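Side-chain contacts in hypothetical protein (Bacteroides ovatus, PDB 4EPS), which is probably a component of the tip of fimbriae, the filaments on the cell surface that mediate adhesion and biofilm formation: residues T34-T39 and M159-V164; I46-V51 and Y149-Q154; K75-L78 and R82-G85; Y171-A176 and G278-G283; G271-A276 and I456-K461. All blocks are in the same frame, centred on the assembly; numbering follows the deposited sequence. Where two conformers were deposited one is given.

Interaction 1 of 5, residues T34-T39 and M159-V164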
# COMPACT_ATOMS: atom_id res chain seq x y z
N THR A 34 -12.56 24.12 -23.11
CA THR A 34 -12.82 24.06 -24.55
C THR A 34 -14.23 23.49 -24.84
O THR A 34 -14.86 23.88 -25.83
CB THR A 34 -11.73 23.17 -25.21
OG1 THR A 34 -10.46 23.42 -24.60
CG2 THR A 34 -11.62 23.38 -26.72
N GLY A 35 -14.70 22.58 -24.00
CA GLY A 35 -15.97 21.90 -24.18
C GLY A 35 -15.82 20.79 -25.21
O GLY A 35 -14.71 20.31 -25.42
N PHE A 36 -16.91 20.39 -25.86
CA PHE A 36 -16.89 19.31 -26.85
C PHE A 36 -16.82 19.92 -28.21
O PHE A 36 -17.81 20.48 -28.71
CB PHE A 36 -18.12 18.40 -26.72
CG PHE A 36 -18.19 17.67 -25.41
CD1 PHE A 36 -17.55 16.44 -25.25
CD2 PHE A 36 -18.87 18.22 -24.33
CE1 PHE A 36 -17.60 15.77 -24.01
CE2 PHE A 36 -18.93 17.53 -23.10
CZ PHE A 36 -18.29 16.32 -22.95
N VAL A 37 -15.64 19.81 -28.82
CA VAL A 37 -15.36 20.39 -30.14
C VAL A 37 -15.28 19.27 -31.14
O VAL A 37 -14.49 18.33 -31.00
CB VAL A 37 -14.07 21.24 -30.14
CG1 VAL A 37 -13.73 21.74 -31.54
CG2 VAL A 37 -14.19 22.43 -29.18
N THR A 38 -16.08 19.39 -32.19
CA THR A 38 -16.13 18.43 -33.27
C THR A 38 -14.94 18.65 -34.19
O THR A 38 -14.66 19.78 -34.60
CB THR A 38 -17.47 18.61 -34.02
OG1 THR A 38 -18.55 18.26 -33.14
CG2 THR A 38 -17.54 17.83 -35.32
N THR A 39 -14.22 17.60 -34.55
CA THR A 39 -13.06 17.80 -35.43
C THR A 39 -13.40 17.52 -36.92
O THR A 39 -12.69 17.99 -37.80
CB THR A 39 -11.86 16.97 -34.94
OG1 THR A 39 -10.73 17.28 -35.74
CG2 THR A 39 -12.14 15.45 -34.94
N MSE A 159 -28.53 21.78 -30.80
CA MSE A 159 -29.16 20.96 -29.77
C MSE A 159 -28.47 21.20 -28.43
O MSE A 159 -27.47 21.93 -28.36
CB MSE A 159 -29.05 19.44 -30.15
CG MSE A 159 -29.79 19.10 -31.46
SE MSE A 159 -31.71 19.52 -31.36
CE MSE A 159 -31.78 21.09 -32.58
N SER A 160 -28.99 20.57 -27.37
CA SER A 160 -28.37 20.62 -26.05
C SER A 160 -27.76 19.26 -25.81
O SER A 160 -28.04 18.33 -26.57
CB SER A 160 -29.40 21.01 -24.99
OG SER A 160 -28.71 21.33 -23.79
N LEU A 161 -26.92 19.13 -24.79
CA LEU A 161 -26.24 17.85 -24.56
C LEU A 161 -26.29 17.40 -23.11
O LEU A 161 -25.92 18.16 -22.21
CB LEU A 161 -24.78 17.97 -25.02
CG LEU A 161 -23.91 16.70 -24.92
CD1 LEU A 161 -24.41 15.61 -25.92
CD2 LEU A 161 -22.47 17.03 -25.16
N VAL A 162 -26.70 16.15 -22.90
CA VAL A 162 -26.66 15.51 -21.58
C VAL A 162 -25.33 14.72 -21.53
O VAL A 162 -25.05 13.95 -22.45
CB VAL A 162 -27.89 14.58 -21.32
CG1 VAL A 162 -27.64 13.59 -20.16
CG2 VAL A 162 -29.14 15.41 -21.04
N VAL A 163 -24.56 14.88 -20.46
CA VAL A 163 -23.33 14.10 -20.25
C VAL A 163 -23.51 13.36 -18.92
O VAL A 163 -23.86 14.02 -17.93
CB VAL A 163 -22.03 14.94 -20.28
CG1 VAL A 163 -20.80 14.05 -20.03
CG2 VAL A 163 -21.89 15.68 -21.63
N VAL A 164 -23.34 12.02 -18.90
CA VAL A 164 -23.48 11.24 -17.67
C VAL A 164 -22.13 10.59 -17.33
O VAL A 164 -21.57 9.88 -18.15
CB VAL A 164 -24.61 10.16 -17.72
CG1 VAL A 164 -24.80 9.50 -16.35
CG2 VAL A 164 -25.92 10.73 -18.25
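Next to Leu-161, which Phe-36 touches across the contact, the hydroxyl oxygen of Ser-160 is gripped by two groups: OG is hydrogen-bonded with the carbonyl oxygens of Lys-248 and Lys-251, which satisfy it. The backbone of Leu-161 itself pairs with both Lys-251 and Lys-253 of strand 251-256, and this leaves its side chain to meet Phe-36. Residues 160-164 belong to the long strand 148-174, whereas 34-39 is an irregular loop that brings a single side chain to it.

That side chain is Phe-36. Its CG swings away from the carbonyl carbon (chi1 -63°), and atoms CD2, CE2 and CZ of the ring, met obliquely, do the touching. CD2 lies 3.9 Å from Leu-161 CD2, and CE2 comes to 3.8 Å from Val-163 CG2. CZ of Phe-36 is almost as near the same Val-163 methyl, at 3.9 Å. The leucine crosses the aromatic side chain at about a right angle, while Val-163 points back against it from the opposite direction. Because Leu-161 and Val-163 are two residues apart on an extended strand, their methyl groups lie on the same side of it and offer one apolar platform.

Tyr-252 completes the setting with an edge-to-face ring contact to Phe-36, and the side chain also rests on Arg-219 of strand 217-222. With no hydrogen bond between 34-39 and 159-164, the loop is fastened to the strand by dispersion forces and the hydrophobic effect, which a large, flat phenylalanine supplies through one residue.

Interaction 2 of 5, residues I46-V51 and Y149-Q154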
# COMPACT_ATOMS: atom_id res chain seq x y z
N ILE A 46 -21.40 19.14 -45.44
CA ILE A 46 -22.03 20.40 -45.09
C ILE A 46 -22.77 20.91 -46.31
O ILE A 46 -22.47 20.52 -47.43
CB ILE A 46 -21.01 21.46 -44.57
CG1 ILE A 46 -19.94 21.81 -45.64
CG2 ILE A 46 -20.41 21.04 -43.21
CD1 ILE A 46 -19.34 23.11 -45.45
N GLY A 47 -23.72 21.80 -46.08
CA GLY A 47 -24.44 22.46 -47.15
C GLY A 47 -24.11 23.93 -47.11
O GLY A 47 -24.04 24.53 -46.03
N LEU A 48 -23.94 24.54 -48.27
CA LEU A 48 -23.61 25.96 -48.35
C LEU A 48 -24.71 26.76 -49.07
O LEU A 48 -25.24 26.31 -50.08
CB LEU A 48 -22.28 26.10 -49.12
CG LEU A 48 -21.73 27.52 -49.34
CD1 LEU A 48 -21.33 28.18 -48.03
CD2 LEU A 48 -20.52 27.50 -50.24
N PHE A 49 -24.98 27.98 -48.57
CA PHE A 49 -25.92 28.95 -49.16
C PHE A 49 -25.26 30.32 -49.32
O PHE A 49 -24.50 30.75 -48.44
CB PHE A 49 -27.16 29.13 -48.28
CG PHE A 49 -28.06 27.93 -48.15
CD1 PHE A 49 -27.86 26.99 -47.15
CD2 PHE A 49 -29.18 27.79 -48.98
CE1 PHE A 49 -28.71 25.89 -47.01
CE2 PHE A 49 -30.04 26.69 -48.84
CZ PHE A 49 -29.80 25.74 -47.86
N ALA A 50 -25.59 31.02 -50.41
CA ALA A 50 -25.15 32.39 -50.66
C ALA A 50 -26.39 33.24 -50.86
O ALA A 50 -27.24 32.91 -51.71
CB ALA A 50 -24.24 32.47 -51.88
N VAL A 51 -26.54 34.29 -50.04
CA VAL A 51 -27.70 35.17 -50.11
C VAL A 51 -27.22 36.53 -50.63
O VAL A 51 -26.34 37.15 -50.03
CB VAL A 51 -28.43 35.25 -48.75
CG1 VAL A 51 -29.59 36.24 -48.77
CG2 VAL A 51 -28.93 33.87 -48.32
N TYR A 149 -9.19 33.68 -52.30
CA TYR A 149 -10.35 33.89 -51.45
C TYR A 149 -10.68 32.68 -50.62
O TYR A 149 -10.39 31.54 -51.00
CB TYR A 149 -11.56 34.28 -52.32
CG TYR A 149 -11.37 35.59 -53.06
CD1 TYR A 149 -10.74 35.63 -54.30
CD2 TYR A 149 -11.82 36.79 -52.52
CE1 TYR A 149 -10.53 36.84 -54.97
CE2 TYR A 149 -11.65 38.00 -53.19
CZ TYR A 149 -11.01 38.02 -54.42
OH TYR A 149 -10.85 39.21 -55.09
N SER A 150 -11.25 32.94 -49.44
CA SER A 150 -11.63 31.88 -48.52
C SER A 150 -12.89 32.24 -47.78
O SER A 150 -13.21 33.42 -47.60
CB SER A 150 -10.51 31.60 -47.53
OG SER A 150 -10.25 32.71 -46.69
N LEU A 151 -13.64 31.20 -47.41
CA LEU A 151 -14.82 31.24 -46.57
C LEU A 151 -14.51 30.46 -45.35
O LEU A 151 -14.20 29.26 -45.47
CB LEU A 151 -16.05 30.66 -47.27
CG LEU A 151 -16.81 31.56 -48.18
CD1 LEU A 151 -17.88 30.74 -48.91
CD2 LEU A 151 -17.44 32.75 -47.40
N SER A 152 -14.48 31.11 -44.18
CA SER A 152 -14.14 30.41 -42.95
C SER A 152 -15.32 30.52 -42.00
O SER A 152 -15.64 31.61 -41.50
CB SER A 152 -12.84 30.97 -42.36
OG SER A 152 -12.47 30.29 -41.18
N PHE A 153 -16.04 29.41 -41.85
CA PHE A 153 -17.26 29.37 -41.05
C PHE A 153 -17.01 28.97 -39.61
O PHE A 153 -16.19 28.08 -39.33
CB PHE A 153 -18.25 28.36 -41.65
CG PHE A 153 -18.77 28.74 -43.01
CD1 PHE A 153 -19.79 29.68 -43.14
CD2 PHE A 153 -18.22 28.19 -44.16
CE1 PHE A 153 -20.26 30.04 -44.40
CE2 PHE A 153 -18.70 28.56 -45.43
CZ PHE A 153 -19.70 29.49 -45.53
N GLN A 154 -17.76 29.60 -38.72
CA GLN A 154 -17.83 29.23 -37.30
C GLN A 154 -19.20 28.55 -37.12
O GLN A 154 -20.22 29.20 -37.35
CB GLN A 154 -17.72 30.48 -36.38
CG GLN A 154 -16.39 31.24 -36.47
CD GLN A 154 -15.25 30.47 -35.87
OE1 GLN A 154 -15.42 29.70 -34.93
NE2 GLN A 154 -14.10 30.57 -36.48
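Apolar contact is all that joins Leu-48 to Leu-151 and Phe-153. The leucine does it with both ends of its fork. CD1 meets the phenylalanine ring obliquely, 3.3 Å from Phe-153 CZ, which is tight for two carbons, and is 3.7 Å from Phe-153 CE2. The other branch is looser, with Leu-48 CD2 lying 4.4 Å from Leu-151 CD1. CG of Leu-48 stands anti to the backbone N (chi1 179°), which carries the fork out from strand 45-52, and the phenylalanine side chain meets it at about a right angle. A branched leucine suits this place because its two methyls can serve two partners at once, while Phe-153 is long enough to reach from a backbone whose CA is 10.3 Å from the CA of Leu-48.

Backbone hydrogen bonding takes no part between 46-51 and 149-154. The two segments face each other across the interior, and the peptide groups of 46-51 turn to strand neighbours instead: Leu-48 pairs with Met-63, and Gly-47 and Phe-49 with Tyr-91 and Tyr-89. The next residue along, Phe-49, sends its side chain away from 149-154, where its ring meets Phe-109 edge to face.

Several strands close round the leucine and phenylalanine. Strand 55-67 adds Ile-60 and Phe-65 beside Leu-48, and strand 87-92 adds Ala-90 against Phe-153 and Phe-88 beside Leu-151. Strand 45-52 leads by successive antiparallel pairings through 87-92 and 135-145 to 148-174, so the contact bridges the interior of a curled run of strands, consistent with the beta-sandwich character of the Transthyretin clan.

Interaction 3 of 5, residues K75-L78 and R82-G85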
# COMPACT_ATOMS: atom_id res chain seq x y z
N LYS A 75 -18.08 21.01 -55.86
CA LYS A 75 -17.98 21.70 -57.14
C LYS A 75 -17.35 23.10 -56.87
O LYS A 75 -17.77 23.78 -55.94
CB LYS A 75 -19.34 21.79 -57.84
CG LYS A 75 -19.81 20.45 -58.39
CD LYS A 75 -21.08 20.59 -59.22
CE LYS A 75 -21.65 19.25 -59.64
NZ LYS A 75 -22.89 19.41 -60.43
N PRO A 76 -16.27 23.48 -57.60
CA PRO A 76 -15.60 24.76 -57.30
C PRO A 76 -16.49 26.00 -57.41
O PRO A 76 -17.35 26.10 -58.29
CB PRO A 76 -14.47 24.83 -58.34
CG PRO A 76 -14.89 23.88 -59.43
CD PRO A 76 -15.59 22.77 -58.71
N ILE A 77 -16.31 26.92 -56.46
CA ILE A 77 -16.97 28.23 -56.47
C ILE A 77 -15.89 29.19 -56.88
O ILE A 77 -14.89 29.34 -56.16
CB ILE A 77 -17.67 28.65 -55.15
CG1 ILE A 77 -18.59 27.55 -54.60
CG2 ILE A 77 -18.44 29.98 -55.36
CD1 ILE A 77 -18.72 27.64 -53.14
N LEU A 78 -16.05 29.79 -58.05
CA LEU A 78 -15.08 30.72 -58.59
C LEU A 78 -15.43 32.12 -58.16
O LEU A 78 -16.60 32.51 -58.23
CB LEU A 78 -15.02 30.63 -60.13
CG LEU A 78 -14.69 29.26 -60.75
CD1 LEU A 78 -14.89 29.29 -62.25
CD2 LEU A 78 -13.28 28.80 -60.39
N ARG A 82 -19.60 39.79 -58.39
CA ARG A 82 -20.99 39.61 -57.97
C ARG A 82 -21.07 39.04 -56.54
O ARG A 82 -22.12 39.15 -55.91
CB ARG A 82 -21.73 38.68 -58.94
N LEU A 83 -19.96 38.48 -56.02
CA LEU A 83 -19.94 37.92 -54.67
C LEU A 83 -19.66 38.99 -53.61
O LEU A 83 -19.83 38.71 -52.43
CB LEU A 83 -18.95 36.75 -54.55
CG LEU A 83 -19.24 35.55 -55.47
CD1 LEU A 83 -18.27 34.43 -55.20
CD2 LEU A 83 -20.69 35.04 -55.30
N VAL A 84 -19.35 40.25 -54.01
CA VAL A 84 -19.16 41.35 -53.05
C VAL A 84 -20.52 41.67 -52.39
O VAL A 84 -21.52 41.82 -53.10
CB VAL A 84 -18.50 42.61 -53.69
CG1 VAL A 84 -18.50 43.80 -52.71
CG2 VAL A 84 -17.09 42.31 -54.16
N GLY A 85 -20.53 41.73 -51.06
CA GLY A 85 -21.73 42.03 -50.28
C GLY A 85 -22.64 40.84 -50.03
O GLY A 85 -23.70 40.98 -49.40
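A small apolar contact, with Leu-83 reaching over to Ile-77 and the backbone of Leu-78, bridges a turn within the loop between strands 72-73 and 87-92. It covers little surface, yet both Ile-77 and Leu-83 are buried. The closest approach is that of Leu-83 CD1 to the carbonyl oxygen of Leu-78, at 4.0 Å, which is a van der Waals contact with the backbone. The same methyl, Leu-83 CD1, is 4.5 Å from Ile-77 CG2, so one branch of the leucine serves both neighbours. With chi1 at -61°, CG of Leu-83 points off from its own carbonyl carbon, which directs the fork back across the turn.

Residues 82-83 lie in a short 3-10 segment, and no hydrogen bond joins 75-78 to 82-85. This is a loop folded back on itself at one end of the strand framework of the fimbrillin-like region, and its inner side packs against strand 55-67 through Ile-77. The beta-branched side chain of that residue extends onto Ile-60, Met-63 and Phe-65, while its backbone bonds to Ile-13 near the N-terminus. Ile-13 also packs on Leu-83, so a third apolar residue lies against both partners.

Leu-78 behaves differently from its buried neighbour. It is exposed, and the end of its side chain leads away from 82-85 and packs on Val-9, leaving the carbonyl of Leu-78 as the part that faces Leu-83.

Interaction 4 of 5, residues Y171-A176 and G278-G283. With SO4 (sulfate ion), chain F; SO4 (sulfate ion), chain B.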
# COMPACT_ATOMS: atom_id res chain seq x y z
N TYR A 171 -7.88 0.91 -9.97
CA TYR A 171 -7.12 0.14 -8.99
C TYR A 171 -5.65 0.24 -9.33
O TYR A 171 -5.26 -0.07 -10.45
CB TYR A 171 -7.53 -1.35 -8.98
CG TYR A 171 -8.82 -1.62 -8.24
CD1 TYR A 171 -10.05 -1.34 -8.83
CD2 TYR A 171 -8.81 -2.12 -6.95
CE1 TYR A 171 -11.24 -1.55 -8.15
CE2 TYR A 171 -10.00 -2.34 -6.25
CZ TYR A 171 -11.22 -2.06 -6.87
OH TYR A 171 -12.41 -2.25 -6.22
N ILE A 172 -4.85 0.71 -8.40
CA ILE A 172 -3.39 0.66 -8.53
C ILE A 172 -3.01 -0.61 -7.76
O ILE A 172 -3.00 -0.60 -6.53
CB ILE A 172 -2.70 1.94 -8.02
CG1 ILE A 172 -3.14 3.19 -8.86
CG2 ILE A 172 -1.16 1.79 -7.99
CD1 ILE A 172 -3.04 4.54 -8.11
N PHE A 173 -2.78 -1.70 -8.48
CA PHE A 173 -2.42 -2.97 -7.83
C PHE A 173 -0.97 -2.95 -7.42
O PHE A 173 -0.10 -2.53 -8.20
CB PHE A 173 -2.70 -4.15 -8.75
CG PHE A 173 -4.17 -4.37 -8.99
CD1 PHE A 173 -5.05 -4.55 -7.93
CD2 PHE A 173 -4.68 -4.42 -10.29
CE1 PHE A 173 -6.40 -4.77 -8.15
CE2 PHE A 173 -6.03 -4.69 -10.51
CZ PHE A 173 -6.88 -4.87 -9.45
N THR A 174 -0.71 -3.35 -6.16
CA THR A 174 0.64 -3.34 -5.60
C THR A 174 1.02 -4.69 -5.01
O THR A 174 0.18 -5.57 -4.86
CB THR A 174 0.75 -2.28 -4.47
OG1 THR A 174 0.00 -2.74 -3.33
CG2 THR A 174 0.33 -0.86 -4.91
N ASP A 175 2.30 -4.83 -4.65
CA ASP A 175 2.80 -5.97 -3.91
C ASP A 175 2.59 -5.59 -2.43
O ASP A 175 2.02 -4.51 -2.15
CB ASP A 175 4.29 -6.25 -4.26
CG ASP A 175 5.32 -5.20 -3.84
OD1 ASP A 175 4.93 -4.19 -3.18
OD2 ASP A 175 6.51 -5.35 -4.22
N ALA A 176 3.06 -6.42 -1.50
CA ALA A 176 2.89 -6.19 -0.06
C ALA A 176 3.61 -4.95 0.44
O ALA A 176 3.23 -4.41 1.48
CB ALA A 176 3.38 -7.42 0.71
N GLY A 278 -15.04 -5.77 -12.58
CA GLY A 278 -13.59 -5.79 -12.56
C GLY A 278 -13.02 -5.39 -11.21
O GLY A 278 -11.81 -5.35 -11.04
N SER A 279 -13.89 -5.09 -10.23
CA SER A 279 -13.41 -4.71 -8.90
C SER A 279 -12.86 -5.95 -8.18
O SER A 279 -13.20 -7.08 -8.54
CB SER A 279 -14.49 -4.01 -8.08
OG SER A 279 -15.58 -4.86 -7.80
N VAL A 280 -12.00 -5.72 -7.18
CA VAL A 280 -11.33 -6.79 -6.44
C VAL A 280 -11.50 -6.52 -4.96
O VAL A 280 -11.29 -5.39 -4.51
CB VAL A 280 -9.82 -6.82 -6.85
CG1 VAL A 280 -9.06 -7.93 -6.12
CG2 VAL A 280 -9.65 -6.97 -8.38
N VAL A 281 -11.79 -7.56 -4.20
CA VAL A 281 -11.95 -7.47 -2.75
C VAL A 281 -10.91 -8.37 -2.10
O VAL A 281 -10.70 -9.49 -2.55
CB VAL A 281 -13.40 -7.83 -2.30
CG1 VAL A 281 -13.48 -7.97 -0.77
CG2 VAL A 281 -14.41 -6.78 -2.77
N SER A 282 -10.30 -7.89 -1.02
CA SER A 282 -9.30 -8.69 -0.28
C SER A 282 -9.80 -10.10 0.05
O SER A 282 -10.92 -10.26 0.58
CB SER A 282 -8.95 -7.99 1.03
OG SER A 282 -8.14 -8.83 1.85
N GLY A 283 -8.96 -11.11 -0.20
CA GLY A 283 -9.26 -12.49 0.15
C GLY A 283 -9.38 -12.68 1.66
O GLY A 283 -9.86 -13.72 2.11
S SO4 F . 3.67 -10.29 -2.06
O1 SO4 F . 2.44 -10.74 -1.42
O2 SO4 F . 4.69 -10.22 -1.03
O3 SO4 F . 4.05 -11.28 -3.05
O4 SO4 F . 3.55 -9.00 -2.63
S SO4 B . -6.72 -7.31 5.00
O1 SO4 B . -5.74 -8.32 4.60
O2 SO4 B . -7.72 -7.24 3.94
O3 SO4 B . -7.35 -7.76 6.23
O4 SO4 B . -6.15 -6.02 5.14
O HOH W 1 -12.44 -3.20 -3.46
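The Tyr-171 ring lies obliquely against Ser-279 and Val-280, with a water at its edge, in the ring plane. That water is 2.9 Å from Tyr-171 OH and gives a hydrogen bond of 2.7 Å to the carbonyl oxygen of Val-280, so it ties the phenol to the backbone of strand 280-281. Tyr-171 OH also touches Ser-279 CB, at 3.3 Å, whereas the serine hydroxyl turns to Asp-277. The Phe-173 ring has Tyr-171 CB above one face, offset toward the rim.

Beta-branched Val-280 offers CG2 to Phe-173, 3.6 Å from CZ and 3.9 Å from CE1. The phenylalanine ring also meets those of Tyr-187 and His-333. Tyrosine suits a place that needs both bulk and a polar tip.

Away from this core, Ala-176 N donates to O4 of one sulfate (2.9 Å, N-H...O 150°), and Ser-282 OG donates to O2 of another (2.7 Å). His-267 and Asn-284 from both subunits also bind sulfate, which probably came from the crystallisation liquor. The Tyr-171 and Phe-173 contacts and the water bridge seat the end of strand 148-174 on 280-281, an outermost strand of the six-stranded antiparallel sheet, by side-chain packing and not by backbone pairing.

Interaction 5 of 5, residues G271-A276 and I456-K461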
# COMPACT_ATOMS: atom_id res chain seq x y z
N GLY A 271 -6.40 -15.55 -4.16
CA GLY A 271 -7.49 -15.69 -3.20
C GLY A 271 -8.39 -14.47 -3.14
O GLY A 271 -9.45 -14.52 -2.52
N ASP A 272 -7.98 -13.34 -3.76
CA ASP A 272 -8.84 -12.15 -3.75
C ASP A 272 -10.14 -12.43 -4.55
O ASP A 272 -10.12 -13.20 -5.52
CB ASP A 272 -8.14 -10.94 -4.34
CG ASP A 272 -7.07 -10.29 -3.46
OD1 ASP A 272 -6.91 -10.72 -2.27
OD2 ASP A 272 -6.39 -9.37 -3.95
N TYR A 273 -11.25 -11.81 -4.14
CA TYR A 273 -12.56 -11.97 -4.80
C TYR A 273 -12.65 -11.02 -6.00
O TYR A 273 -12.35 -9.83 -5.87
CB TYR A 273 -13.73 -11.72 -3.80
CG TYR A 273 -13.70 -12.69 -2.63
CD1 TYR A 273 -14.27 -13.95 -2.74
CD2 TYR A 273 -13.12 -12.33 -1.42
CE1 TYR A 273 -14.25 -14.85 -1.67
CE2 TYR A 273 -13.06 -13.23 -0.35
CZ TYR A 273 -13.64 -14.48 -0.47
OH TYR A 273 -13.59 -15.36 0.58
N TYR A 274 -13.07 -11.54 -7.15
CA TYR A 274 -13.15 -10.81 -8.41
C TYR A 274 -14.60 -10.64 -8.84
O TYR A 274 -15.38 -11.59 -8.82
CB TYR A 274 -12.34 -11.56 -9.51
CG TYR A 274 -12.02 -10.65 -10.68
CD1 TYR A 274 -10.96 -9.75 -10.62
CD2 TYR A 274 -12.80 -10.68 -11.84
CE1 TYR A 274 -10.66 -8.93 -11.70
CE2 TYR A 274 -12.50 -9.85 -12.93
CZ TYR A 274 -11.43 -8.98 -12.85
OH TYR A 274 -11.15 -8.14 -13.90
N TYR A 275 -14.97 -9.41 -9.22
CA TYR A 275 -16.36 -9.06 -9.52
C TYR A 275 -16.62 -8.70 -10.99
O TYR A 275 -15.70 -8.41 -11.73
CB TYR A 275 -16.81 -7.90 -8.58
CG TYR A 275 -16.94 -8.41 -7.16
CD1 TYR A 275 -15.82 -8.51 -6.32
CD2 TYR A 275 -18.17 -8.87 -6.67
CE1 TYR A 275 -15.91 -9.10 -5.06
CE2 TYR A 275 -18.27 -9.42 -5.39
CZ TYR A 275 -17.14 -9.53 -4.59
OH TYR A 275 -17.23 -10.11 -3.34
N ALA A 276 -17.90 -8.74 -11.39
CA ALA A 276 -18.37 -8.49 -12.76
C ALA A 276 -17.93 -7.12 -13.32
O ALA A 276 -17.76 -6.98 -14.53
CB ALA A 276 -19.89 -8.62 -12.82
N ILE A 456 -15.81 -21.38 -1.09
CA ILE A 456 -16.91 -21.79 -0.19
C ILE A 456 -17.67 -20.58 0.43
O ILE A 456 -18.79 -20.75 0.88
CB ILE A 456 -16.37 -22.77 0.90
CG1 ILE A 456 -17.50 -23.61 1.58
CG2 ILE A 456 -15.49 -22.08 1.94
CD1 ILE A 456 -18.23 -24.65 0.64
N LYS A 457 -17.07 -19.37 0.43
CA LYS A 457 -17.72 -18.18 0.98
C LYS A 457 -18.64 -17.50 -0.03
O LYS A 457 -19.49 -16.71 0.37
CB LYS A 457 -16.67 -17.17 1.47
CG LYS A 457 -15.82 -17.72 2.61
CD LYS A 457 -15.14 -16.60 3.37
CE LYS A 457 -14.18 -17.13 4.40
NZ LYS A 457 -13.27 -16.07 4.89
N VAL A 458 -18.45 -17.76 -1.34
CA VAL A 458 -19.24 -17.08 -2.39
C VAL A 458 -19.95 -18.04 -3.37
O VAL A 458 -20.59 -17.58 -4.33
CB VAL A 458 -18.38 -16.08 -3.22
CG1 VAL A 458 -18.03 -14.83 -2.39
CG2 VAL A 458 -17.13 -16.75 -3.78
N SER A 459 -19.80 -19.32 -3.15
CA SER A 459 -20.36 -20.37 -4.00
C SER A 459 -20.68 -21.60 -3.17
O SER A 459 -20.12 -21.74 -2.06
CB SER A 459 -19.34 -20.73 -5.10
OG SER A 459 -19.69 -21.85 -5.90
N ASP A 460 -21.51 -22.51 -3.71
CA ASP A 460 -21.82 -23.75 -3.01
C ASP A 460 -20.89 -24.87 -3.51
O ASP A 460 -20.95 -25.98 -3.00
CB ASP A 460 -23.31 -24.11 -3.19
CG ASP A 460 -24.24 -23.13 -2.47
OD1 ASP A 460 -23.90 -22.71 -1.33
OD2 ASP A 460 -25.27 -22.76 -3.05
N LYS A 461 -19.99 -24.55 -4.46
CA LYS A 461 -19.06 -25.54 -5.01
C LYS A 461 -17.60 -25.15 -4.82
O LYS A 461 -17.22 -24.01 -5.04
CB LYS A 461 -19.31 -25.72 -6.51
CG LYS A 461 -20.70 -26.27 -6.86
CD LYS A 461 -21.08 -25.96 -8.29
CE LYS A 461 -22.05 -26.98 -8.85
NZ LYS A 461 -22.19 -26.83 -10.32
O HOH W 2 -12.28 -14.51 2.81
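Apolar packing comes first: CD1 and CE1 of the Tyr-273 ring meet both methyls of Val-458 obliquely. CE1 of Tyr-273 is 3.8 Å from Val-458 CG1 and 4.0 Å from Val-458 CG2. The two side chains cross at a slant. Val-458 has CG1 turned away from its carbonyl carbon (chi1 -72°), and this sets both methyls before the ring.

These residues join strand 273-275 to the C-terminal part of helix 446-458, so the helix is laid against the antiparallel sheet near its edge. The backbone of Tyr-273 pairs with Val-281 of the neighbouring strand, and its side chain also touches Ile-296 and Pro-288.

Van der Waals contact of another kind is made by the methylenes of Lys-457 with the phenol oxygen: CD is 3.4 Å from Tyr-273 OH, the chain running across the tyrosine at about a right angle.

Polar bonding runs through a water in the plane of the tyrosine ring. Tyr-273 OH donates to it over 2.7 Å and Lys-457 NZ over 2.8 Å, so the water accepts from both and ties the lysine end to the phenol. The long, extended lysine thus passes the hydroxyl and carries its ammonium on to the water; it also packs on Asp-444 of the second subunit. In the conformer given, Ser-459 OG accepts from the backbone N of Lys-461 at 3.1 Å and 167°, forming an ST turn.

In the fold
The contacts group by place. Interactions 2 and 3 are in direct touch through Leu-48 and Ile-77, and interaction 1 lies on the same side of the chain's centre; none of these three has a hydrogen bond across its segments. Interactions 4 and 5 also touch, with about 15 Å between their centres, and their adjacent strands 280-281 and 273-275 are hydrogen-bonded; water joins polar ends there. Strand 148-174 serves interactions 2, 1 and 4 in turn along its length. Interaction 2 is the most fully buried, whereas 3 has an exposed member, and the subunit interface with its sulfates lies beside 4.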